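Local coordinates for polyhedrin (Operophtera brumata cypovirus 19, PDB 5A99), which forms the crystalline lattice of cypovirus polyhedra, the occlusion bodies that probably encase and protect virus particles outside the insect host, at residues P7-I10 / R11-Y14; H16-A19 / L20-D24; E225-S228 / V229-W233. All coordinates share one frame; numbering follows the deposited sequence.

Interaction 1. Residues P7-I10 / R11-Y14; sequences PHEI and RNRY
Glu9 and Asn12 stand side by side on the first turn of helix 10-25, where an extended N-terminal segment winds into an alpha-helix with Glu9 at the N-cap position. Glu9 is also the centre of an inverse gamma turn, closed by a weak bond from Ile10 N to His8 O. Two backbone bonds start the helix: Arg13 N donates to Glu9 O at 3.0 Å and Tyr14 N to Ile10 O at 2.9 Å, the latter almost straight at 171°. The polar side-chain link is indirect. Glu9 and Asn12 run in the same direction, their CB atoms 3.9 Å apart, yet Glu9 OE1 and Asn12 ND2 remain 4.1 Å from each other, and a water fills the role of go-between. It donates to Glu9 OE1 and accepts from Asn12 ND2, a pairing that suits a carboxylate and an amide N-H at an exposed helix start. The apolar part lies elsewhere on the turn. Ile10 holds CG1 anti to its carbonyl carbon (chi1 -49°), which leaves the CG2 branch beside that carbon and next to the phenol of Tyr14. The methyl Ile10 CG2 meets the Tyr14 ring obliquely, 3.5 Å from CE2.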
ATOM      1  N   PRO A   7     -55.983 -12.691  -3.692  1.00 16.66           N
ATOM      2  CA  PRO A   7     -54.669 -12.396  -3.113  1.00 18.21           C
ATOM      3  C   PRO A   7     -54.199 -10.987  -3.465  1.00 17.69           C
ATOM      4  O   PRO A   7     -54.620 -10.419  -4.479  1.00 18.75           O
ATOM      5  CB  PRO A   7     -53.760 -13.432  -3.782  1.00 16.63           C
ATOM      6  CG  PRO A   7     -54.396 -13.640  -5.139  1.00 19.96           C
ATOM      7  CD  PRO A   7     -55.882 -13.546  -4.890  1.00 16.50           C
ATOM      8  N   HIS A   8     -53.341 -10.424  -2.624  1.00 19.57           N
ATOM      9  CA  HIS A   8     -52.637  -9.196  -2.962  1.00 20.57           C
ATOM     10  C   HIS A   8     -51.608  -9.529  -4.049  1.00 21.64           C
ATOM     11  O   HIS A   8     -51.299 -10.704  -4.289  1.00 18.15           O
ATOM     12  CB  HIS A   8     -51.953  -8.617  -1.714  1.00 16.95           C
ATOM     13  CG  HIS A   8     -52.903  -8.287  -0.603  1.00 23.00           C
ATOM     14  ND1 HIS A   8     -53.234  -6.990  -0.268  1.00 24.34           N
ATOM     15  CD2 HIS A   8     -53.601  -9.079   0.243  1.00 17.04           C
ATOM     16  CE1 HIS A   8     -54.089  -7.001   0.738  1.00 22.51           C
ATOM     17  NE2 HIS A   8     -54.331  -8.257   1.065  1.00 22.66           N
ATOM     18  N   GLU A   9     -51.066  -8.509  -4.706  1.00 23.49           N
ATOM     19  CA  GLU A   9     -50.078  -8.740  -5.758  1.00 21.75           C
ATOM     20  C   GLU A   9     -48.717  -8.980  -5.143  1.00 14.48           C
ATOM     21  O   GLU A   9     -47.863  -8.094  -5.149  1.00 13.44           O
ATOM     22  CB  GLU A   9     -50.004  -7.547  -6.706  1.00 25.38           C
ATOM     23  CG  GLU A   9     -51.179  -7.443  -7.656  1.00 33.93           C
ATOM     24  CD  GLU A   9     -51.157  -6.152  -8.463  1.00 56.19           C
ATOM     25  OE1 GLU A   9     -51.110  -5.060  -7.848  1.00 49.52           O
ATOM     26  OE2 GLU A   9     -51.171  -6.230  -9.713  1.00 61.48           O
ATOM     27  N   ILE A  10     -48.515 -10.183  -4.616  1.00 15.82           N
ATOM     28  CA  ILE A  10     -47.300 -10.493  -3.872  1.00 14.34           C
ATOM     29  C   ILE A  10     -46.054 -10.247  -4.725  1.00 13.81           C
ATOM     30  O   ILE A  10     -45.114  -9.576  -4.295  1.00 10.84           O
ATOM     31  CB  ILE A  10     -47.299 -11.960  -3.364  1.00 14.42           C
ATOM     32  CG1 ILE A  10     -48.628 -12.295  -2.660  1.00 16.80           C
ATOM     33  CG2 ILE A  10     -46.108 -12.193  -2.442  1.00 16.83           C
ATOM     34  CD1 ILE A  10     -49.010 -11.330  -1.538  1.00 11.92           C
ATOM     35  N   ARG A  11     -46.055 -10.792  -5.935  1.00 12.96           N
ATOM     36  CA  ARG A  11     -44.898 -10.701  -6.808  1.00 13.43           C
ATOM     37  C   ARG A  11     -44.505  -9.245  -7.044  1.00 14.23           C
ATOM     38  O   ARG A  11     -43.328  -8.901  -7.012  1.00 13.57           O
ATOM     39  CB  ARG A  11     -45.191 -11.406  -8.128  1.00 12.52           C
ATOM     40  CG  ARG A  11     -43.995 -11.565  -9.042  1.00  8.44           C
ATOM     41  CD  ARG A  11     -44.407 -12.282 -10.338  1.00 12.70           C
ATOM     42  NE  ARG A  11     -45.538 -11.621 -11.003  1.00 12.92           N
ATOM     43  CZ  ARG A  11     -46.499 -12.239 -11.691  1.00 13.09           C
ATOM     44  NH1 ARG A  11     -46.502 -13.559 -11.829  1.00 18.99           N
ATOM     45  NH2 ARG A  11     -47.472 -11.528 -12.241  1.00 13.52           N
ATOM     46  N   ASN A  12     -45.501  -8.394  -7.260  1.00 14.72           N
ATOM     47  CA  ASN A  12     -45.271  -6.981  -7.519  1.00 15.12           C
ATOM     48  C   ASN A  12     -44.735  -6.264  -6.276  1.00 13.87           C
ATOM     49  O   ASN A  12     -43.809  -5.447  -6.372  1.00 12.40           O
ATOM     50  CB  ASN A  12     -46.571  -6.329  -7.989  1.00 20.34           C
ATOM     51  CG  ASN A  12     -46.365  -4.937  -8.542  1.00 30.29           C
ATOM     52  OD1 ASN A  12     -45.485  -4.705  -9.372  1.00 29.67           O
ATOM     53  ND2 ASN A  12     -47.179  -3.994  -8.079  1.00 40.65           N
ATOM     54  N   ARG A  13     -45.304  -6.591  -5.112  1.00 13.58           N
ATOM     55  CA  ARG A  13     -44.890  -5.975  -3.852  1.00 17.28           C
ATOM     56  C   ARG A  13     -43.425  -6.316  -3.586  1.00 15.78           C
ATOM     57  O   ARG A  13     -42.635  -5.453  -3.213  1.00 12.14           O
ATOM     58  CB  ARG A  13     -45.790  -6.425  -2.682  1.00 16.19           C
ATOM     59  CG  ARG A  13     -47.164  -5.749  -2.652  1.00 18.61           C
ATOM     60  CD  ARG A  13     -48.025  -6.220  -1.484  1.00 17.36           C
ATOM     61  NE  ARG A  13     -47.396  -5.939  -0.191  1.00 26.13           N
ATOM     62  CZ  ARG A  13     -47.814  -5.012   0.667  1.00 31.10           C
ATOM     63  NH1 ARG A  13     -48.877  -4.269   0.384  1.00 21.55           N
ATOM     64  NH2 ARG A  13     -47.169  -4.832   1.817  1.00 35.66           N
ATOM     65  N   TYR A  14     -43.065  -7.577  -3.800  1.00 14.58           N
ATOM     66  CA  TYR A  14     -41.677  -7.999  -3.641  1.00 12.59           C
ATOM     67  C   TYR A  14     -40.751  -7.251  -4.601  1.00 13.45           C
ATOM     68  O   TYR A  14     -39.625  -6.915  -4.242  1.00 12.72           O
ATOM     69  CB  TYR A  14     -41.548  -9.505  -3.858  1.00 13.22           C
ATOM     70  CG  TYR A  14     -41.752 -10.349  -2.612  1.00 14.99           C
ATOM     71  CD1 TYR A  14     -41.094 -10.047  -1.427  1.00 23.26           C
ATOM     72  CD2 TYR A  14     -42.584 -11.466  -2.629  1.00 17.37           C
ATOM     73  CE1 TYR A  14     -41.263 -10.831  -0.286  1.00 16.64           C
ATOM     74  CE2 TYR A  14     -42.758 -12.252  -1.492  1.00 15.07           C
ATOM     75  CZ  TYR A  14     -42.097 -11.924  -0.325  1.00 15.80           C
ATOM     76  OH  TYR A  14     -42.266 -12.700   0.800  1.00 15.15           O
TER
HETATM   77  O   HOH W   1     -48.935  -3.856  -6.091  1.00 29.40           O

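Interaction 2. Residues H16-A19 / L20-D24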
ATOM      1  N   HIS A  16     -41.130  -4.122  -5.799  1.00 15.07           N
ATOM      2  CA  HIS A  16     -40.935  -2.800  -5.209  1.00 22.02           C
ATOM      3  C   HIS A  16     -39.897  -2.855  -4.093  1.00 14.93           C
ATOM      4  O   HIS A  16     -39.009  -2.014  -4.031  1.00 12.04           O
ATOM      5  CB  HIS A  16     -42.245  -2.262  -4.639  1.00 24.24           C
ATOM      6  CG  HIS A  16     -43.005  -1.392  -5.585  1.00 31.66           C
ATOM      7  ND1 HIS A  16     -43.713  -1.896  -6.656  1.00 44.37           N
ATOM      8  CD2 HIS A  16     -43.176  -0.049  -5.616  1.00 41.43           C
ATOM      9  CE1 HIS A  16     -44.286  -0.899  -7.308  1.00 34.63           C
ATOM     10  NE2 HIS A  16     -43.975   0.231  -6.699  1.00 48.28           N
ATOM     11  N   ASP A  17     -40.038  -3.847  -3.213  1.00 16.08           N
ATOM     12  CA  ASP A  17     -39.142  -4.032  -2.072  1.00 15.45           C
ATOM     13  C   ASP A  17     -37.713  -4.264  -2.545  1.00 12.69           C
ATOM     14  O   ASP A  17     -36.759  -3.756  -1.944  1.00  9.77           O
ATOM     15  CB  ASP A  17     -39.606  -5.209  -1.202  1.00 15.93           C
ATOM     16  CG  ASP A  17     -40.838  -4.877  -0.366  1.00 24.04           C
ATOM     17  OD1 ASP A  17     -41.376  -3.761  -0.493  1.00 18.60           O
ATOM     18  OD2 ASP A  17     -41.265  -5.743   0.427  1.00 33.61           O
ATOM     19  N   ARG A  18     -37.574  -5.020  -3.634  1.00 12.62           N
ATOM     20  CA  ARG A  18     -36.265  -5.306  -4.215  1.00 14.94           C
ATOM     21  C   ARG A  18     -35.643  -4.061  -4.842  1.00 12.95           C
ATOM     22  O   ARG A  18     -34.434  -3.833  -4.718  1.00 11.22           O
ATOM     23  CB  ARG A  18     -36.377  -6.402  -5.269  1.00 17.43           C
ATOM     24  CG  ARG A  18     -35.050  -6.731  -5.968  1.00 12.47           C
ATOM     25  CD  ARG A  18     -33.989  -7.178  -4.974  1.00 15.11           C
ATOM     26  NE  ARG A  18     -32.724  -7.510  -5.625  1.00 12.93           N
ATOM     27  CZ  ARG A  18     -31.637  -7.929  -4.984  1.00 14.51           C
ATOM     28  NH1 ARG A  18     -31.644  -8.065  -3.664  1.00 17.88           N
ATOM     29  NH2 ARG A  18     -30.537  -8.205  -5.666  1.00 14.59           N
ATOM     30  N   ALA A  19     -36.468  -3.282  -5.539  1.00 11.79           N
ATOM     31  CA  ALA A  19     -36.011  -2.048  -6.162  1.00 11.86           C
ATOM     32  C   ALA A  19     -35.510  -1.111  -5.070  1.00 12.40           C
ATOM     33  O   ALA A  19     -34.428  -0.542  -5.187  1.00 11.01           O
ATOM     34  CB  ALA A  19     -37.140  -1.393  -6.985  1.00 14.71           C
ATOM     35  N   LEU A  20     -36.289  -0.970  -3.999  1.00 11.53           N
ATOM     36  CA  LEU A  20     -35.865  -0.170  -2.859  1.00 14.85           C
ATOM     37  C   LEU A  20     -34.649  -0.771  -2.169  1.00 11.77           C
ATOM     38  O   LEU A  20     -33.759  -0.041  -1.745  1.00 11.67           O
ATOM     39  CB  LEU A  20     -36.986  -0.028  -1.837  1.00 12.90           C
ATOM     40  CG  LEU A  20     -38.160   0.882  -2.195  1.00 13.80           C
ATOM     41  CD1 LEU A  20     -39.241   0.764  -1.118  1.00 26.94           C
ATOM     42  CD2 LEU A  20     -37.713   2.322  -2.346  1.00 21.58           C
ATOM     43  N   GLU A  21     -34.630  -2.095  -2.024  1.00 11.96           N
ATOM     44  CA  GLU A  21     -33.470  -2.768  -1.458  1.00 11.31           C
ATOM     45  C   GLU A  21     -32.157  -2.364  -2.155  1.00 12.53           C
ATOM     46  O   GLU A  21     -31.129  -2.129  -1.503  1.00 12.80           O
ATOM     47  CB  GLU A  21     -33.647  -4.276  -1.538  1.00 14.66           C
ATOM     48  CG  GLU A  21     -32.433  -5.013  -1.023  1.00 15.76           C
ATOM     49  CD  GLU A  21     -32.688  -6.486  -0.814  1.00 13.70           C
ATOM     50  OE1 GLU A  21     -33.405  -7.099  -1.640  1.00 17.58           O
ATOM     51  OE2 GLU A  21     -32.173  -7.022   0.187  1.00 15.60           O
ATOM     52  N   ILE A  22     -32.190  -2.271  -3.479  1.00 13.31           N
ATOM     53  CA  ILE A  22     -30.982  -1.973  -4.245  1.00 13.04           C
ATOM     54  C   ILE A  22     -30.673  -0.473  -4.238  1.00 10.73           C
ATOM     55  O   ILE A  22     -29.527  -0.067  -4.031  1.00 14.12           O
ATOM     56  CB  ILE A  22     -31.096  -2.497  -5.698  1.00 15.43           C
ATOM     57  CG1 ILE A  22     -31.099  -4.033  -5.714  1.00 15.92           C
ATOM     58  CG2 ILE A  22     -29.960  -1.969  -6.567  1.00 16.80           C
ATOM     59  CD1 ILE A  22     -29.809  -4.698  -5.207  1.00 15.75           C
ATOM     60  N   LEU A  23     -31.697   0.346  -4.458  1.00 13.31           N
ATOM     61  CA  LEU A  23     -31.555   1.800  -4.396  1.00 14.46           C
ATOM     62  C   LEU A  23     -31.041   2.256  -3.038  1.00 18.78           C
ATOM     63  O   LEU A  23     -30.283   3.223  -2.946  1.00 16.32           O
ATOM     64  CB  LEU A  23     -32.901   2.474  -4.659  1.00 18.26           C
ATOM     65  CG  LEU A  23     -33.161   3.014  -6.069  1.00 25.82           C
ATOM     66  CD1 LEU A  23     -32.714   2.052  -7.143  1.00 28.49           C
ATOM     67  CD2 LEU A  23     -34.634   3.312  -6.229  1.00 24.39           C
ATOM     68  N   ASP A  24     -31.464   1.562  -1.986  1.00 12.42           N
ATOM     69  CA  ASP A  24     -31.108   1.967  -0.635  1.00 13.32           C
ATOM     70  C   ASP A  24     -29.922   1.214  -0.052  1.00 10.24           C
ATOM     71  O   ASP A  24     -29.483   1.542   1.052  1.00  9.91           O
ATOM     72  CB  ASP A  24     -32.286   1.806   0.319  1.00 13.59           C
ATOM     73  CG  ASP A  24     -33.344   2.854   0.122  1.00 17.81           C
ATOM     74  OD1 ASP A  24     -33.122   3.807  -0.669  1.00 15.92           O
ATOM     75  OD2 ASP A  24     -34.408   2.713   0.765  1.00 22.79           O
TER
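Arg18 reaches forward along helix 10-25 to Glu21, one turn on, in an i to i+3 salt bridge on the helix surface. Arg18 NH1 donates to Glu21 OE1 at 2.9 Å, with an N-H...O angle of 153°. The oxygen sits at the guanidinium edge, close to its plane, but the donor arrives from well above the carboxylate plane, and the two flat groups stand nearly perpendicular, 89° apart. A bend at chi2 (59°) in the otherwise extended Arg18 chain turns the guanidinium along the helix. There Ile22 CD1 lies over one face, offset toward the rim and 3.6 Å from Arg18 NH2. Each charge has a second partner: Arg18 NH2 pairs with Glu142 of the second subunit, which also packs on Ile22, and Glu21 OE2 pairs with Arg25. The main chain meets its own needs, as the carbonyls of residues 16-19 each accept from the amide four residues on. The Asp17 O to Glu21 N bond is short, 2.7 Å, whereas a further bond from Ile22 N to Ala19 O is weak. With acids at both terminal nitrogens, the Arg18 cation is probably stabilised; one bridge staples a turn of the helix, and the other, to Glu142, joins it to the second subunit.

Interaction 3. Residues E225-S228 / V229-W233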
ATOM      1  N   GLU A 225     -13.424   5.609 -24.931  1.00 10.40           N
ATOM      2  CA  GLU A 225     -14.487   5.817 -23.958  1.00 12.43           C
ATOM      3  C   GLU A 225     -15.724   4.951 -24.200  1.00 10.84           C
ATOM      4  O   GLU A 225     -16.281   4.389 -23.264  1.00 10.75           O
ATOM      5  CB  GLU A 225     -14.896   7.282 -23.955  1.00 15.69           C
ATOM      6  CG  GLU A 225     -15.967   7.595 -22.933  1.00 11.65           C
ATOM      7  CD  GLU A 225     -16.221   9.077 -22.820  1.00 15.76           C
ATOM      8  OE1 GLU A 225     -16.674   9.658 -23.829  1.00 19.21           O
ATOM      9  OE2 GLU A 225     -15.950   9.654 -21.742  1.00 12.67           O
ATOM     10  N   GLU A 226     -16.156   4.835 -25.454  1.00 11.23           N
ATOM     11  CA  GLU A 226     -17.332   4.017 -25.757  1.00 11.48           C
ATOM     12  C   GLU A 226     -17.103   2.559 -25.359  1.00  8.82           C
ATOM     13  O   GLU A 226     -18.006   1.896 -24.848  1.00 10.78           O
ATOM     14  CB  GLU A 226     -17.718   4.127 -27.233  1.00 10.74           C
ATOM     15  CG  GLU A 226     -18.831   3.176 -27.675  1.00  9.81           C
ATOM     16  CD  GLU A 226     -20.131   3.325 -26.884  1.00 12.92           C
ATOM     17  OE1 GLU A 226     -20.241   4.257 -26.064  1.00 14.44           O
ATOM     18  OE2 GLU A 226     -21.054   2.500 -27.089  1.00 15.98           O
ATOM     19  N   THR A 227     -15.888   2.064 -25.561  1.00  9.44           N
ATOM     20  CA  THR A 227     -15.604   0.681 -25.200  1.00  8.81           C
ATOM     21  C   THR A 227     -15.826   0.504 -23.702  1.00 12.74           C
ATOM     22  O   THR A 227     -16.462  -0.457 -23.283  1.00 10.41           O
ATOM     23  CB  THR A 227     -14.176   0.238 -25.596  1.00 11.24           C
ATOM     24  OG1 THR A 227     -13.952   0.513 -26.986  1.00 11.65           O
ATOM     25  CG2 THR A 227     -13.992  -1.244 -25.355  1.00  8.22           C
ATOM     26  N   SER A 228     -15.319   1.446 -22.906  1.00 12.74           N
ATOM     27  CA  SER A 228     -15.505   1.411 -21.455  1.00  9.68           C
ATOM     28  C   SER A 228     -16.984   1.530 -21.072  1.00 12.28           C
ATOM     29  O   SER A 228     -17.440   0.851 -20.156  1.00 12.19           O
ATOM     30  CB  SER A 228     -14.678   2.500 -20.748  1.00 10.55           C
ATOM     31  OG  SER A 228     -15.200   3.796 -20.960  1.00  8.63           O
ATOM     32  N   VAL A 229     -17.731   2.374 -21.784  1.00 10.21           N
ATOM     33  CA  VAL A 229     -19.167   2.520 -21.528  1.00 11.05           C
ATOM     34  C   VAL A 229     -19.834   1.160 -21.736  1.00 14.53           C
ATOM     35  O   VAL A 229     -20.576   0.681 -20.878  1.00  9.61           O
ATOM     36  CB  VAL A 229     -19.812   3.624 -22.422  1.00  9.72           C
ATOM     37  CG1 VAL A 229     -21.328   3.532 -22.425  1.00 15.17           C
ATOM     38  CG2 VAL A 229     -19.363   5.013 -21.975  1.00 12.36           C
ATOM     39  N   ALA A 230     -19.529   0.533 -22.864  1.00 11.62           N
ATOM     40  CA  ALA A 230     -20.097  -0.762 -23.209  1.00  9.80           C
ATOM     41  C   ALA A 230     -19.673  -1.907 -22.291  1.00 11.89           C
ATOM     42  O   ALA A 230     -20.495  -2.747 -21.912  1.00 13.46           O
ATOM     43  CB  ALA A 230     -19.758  -1.102 -24.639  1.00 12.30           C
ATOM     44  N   ASN A 231     -18.398  -1.951 -21.935  1.00 12.08           N
ATOM     45  CA  ASN A 231     -17.846  -3.140 -21.297  1.00 12.75           C
ATOM     46  C   ASN A 231     -17.566  -2.993 -19.805  1.00  9.24           C
ATOM     47  O   ASN A 231     -17.164  -3.952 -19.152  1.00 14.06           O
ATOM     48  CB  ASN A 231     -16.561  -3.542 -22.018  1.00 13.02           C
ATOM     49  CG  ASN A 231     -16.816  -4.033 -23.431  1.00 12.29           C
ATOM     50  OD1 ASN A 231     -17.964  -4.108 -23.891  1.00 12.10           O
ATOM     51  ND2 ASN A 231     -15.749  -4.341 -24.136  1.00 10.76           N
ATOM     52  N   TYR A 232     -17.798  -1.803 -19.270  1.00 11.97           N
ATOM     53  CA  TYR A 232     -17.443  -1.521 -17.885  1.00  7.48           C
ATOM     54  C   TYR A 232     -18.527  -0.729 -17.164  1.00  9.03           C
ATOM     55  O   TYR A 232     -19.178  -1.236 -16.256  1.00 12.12           O
ATOM     56  CB  TYR A 232     -16.115  -0.765 -17.843  1.00 12.54           C
ATOM     57  CG  TYR A 232     -15.591  -0.535 -16.455  1.00  9.99           C
ATOM     58  CD1 TYR A 232     -14.789  -1.482 -15.824  1.00  9.52           C
ATOM     59  CD2 TYR A 232     -15.905   0.627 -15.766  1.00 10.99           C
ATOM     60  CE1 TYR A 232     -14.311  -1.270 -14.542  1.00 10.98           C
ATOM     61  CE2 TYR A 232     -15.423   0.855 -14.485  1.00  8.73           C
ATOM     62  CZ  TYR A 232     -14.642  -0.096 -13.867  1.00  9.94           C
ATOM     63  OH  TYR A 232     -14.177   0.148 -12.574  1.00 11.53           O
ATOM     64  N   TRP A 233     -18.729   0.514 -17.569  1.00  9.20           N
ATOM     65  CA  TRP A 233     -19.604   1.405 -16.814  1.00 11.18           C
ATOM     66  C   TRP A 233     -21.029   0.859 -16.721  1.00 10.67           C
ATOM     67  O   TRP A 233     -21.537   0.644 -15.624  1.00  9.16           O
ATOM     68  CB  TRP A 233     -19.578   2.807 -17.420  1.00 14.93           C
ATOM     69  CG  TRP A 233     -18.196   3.390 -17.428  1.00 11.63           C
ATOM     70  CD1 TRP A 233     -17.397   3.569 -18.511  1.00 10.79           C
ATOM     71  CD2 TRP A 233     -17.450   3.863 -16.296  1.00 10.39           C
ATOM     72  NE1 TRP A 233     -16.206   4.132 -18.137  1.00 11.77           N
ATOM     73  CE2 TRP A 233     -16.210   4.319 -16.777  1.00 11.87           C
ATOM     74  CE3 TRP A 233     -17.711   3.943 -14.925  1.00 11.57           C
ATOM     75  CZ2 TRP A 233     -15.226   4.836 -15.937  1.00 11.22           C
ATOM     76  CZ3 TRP A 233     -16.731   4.461 -14.089  1.00 12.21           C
ATOM     77  CH2 TRP A 233     -15.508   4.902 -14.598  1.00 11.06           C
TER
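Ser228 and Trp233 meet on the buried side of helix 225-236, where the winding widens into a pi-type turn. Ser228 O takes a bond from Trp233 N, five residues on, at 2.9 Å, and a weak one from Tyr232 N. The small serine suits this tight place: with chi1 at 72°, its OG swings back to donate to Glu225 O at 2.6 Å, an oxygen that also accepts from Val229 N. The same OG lies near the plane of the indole at its edge and receives a weak bond from Trp233 NE1 at 3.0 Å. Tyr232 sets CD2 over the centre of one indole face, 3.6 Å above it, while its hydroxyl bonds to His36 and Arg50. Leu46 and Ile48 of strand 46-53 close around Ser228, and Tyr240 stacks on Trp233. Thr227 CG2 and Asn231 ND2, 3.8 Å apart, meet only by van der Waals contact, but both residues pack on Tyr222, and Asn231 O bonds to Ser93 of the second subunit. The exposed side, with Glu226 and Ala230, is looser: Glu226 doubles back at chi2 to bring OE1 to 3.7 Å from Val229 CB. Such a pi-turn, with i+5 bonding and two aromatics at its end, belongs here to an amphipathic helix packed against a beta-sheet.

How the interactions relate
Interactions 1 and 2 are surface contacts that follow each other along helix 10-25, their centres 15 Å apart, whereas interaction 3 belongs to helix 225-236, touches neither and alone is partly buried. The centres of the contacts lie about 40, 26 and 16 Å from the centre of the chain, and the chemistry changes with depth. At the exposed helix start, a water joins the polar side chains. Further along, ion pairing takes over and extends to a second subunit. In interaction 3 a hydroxyl and aromatic rings replace charge pairs, and the sheet strands supply the packing. Regular helical winding marks residues 16-23, while 229-233 widens to a pi-turn. Interactions 2 and 3 both border the second subunit.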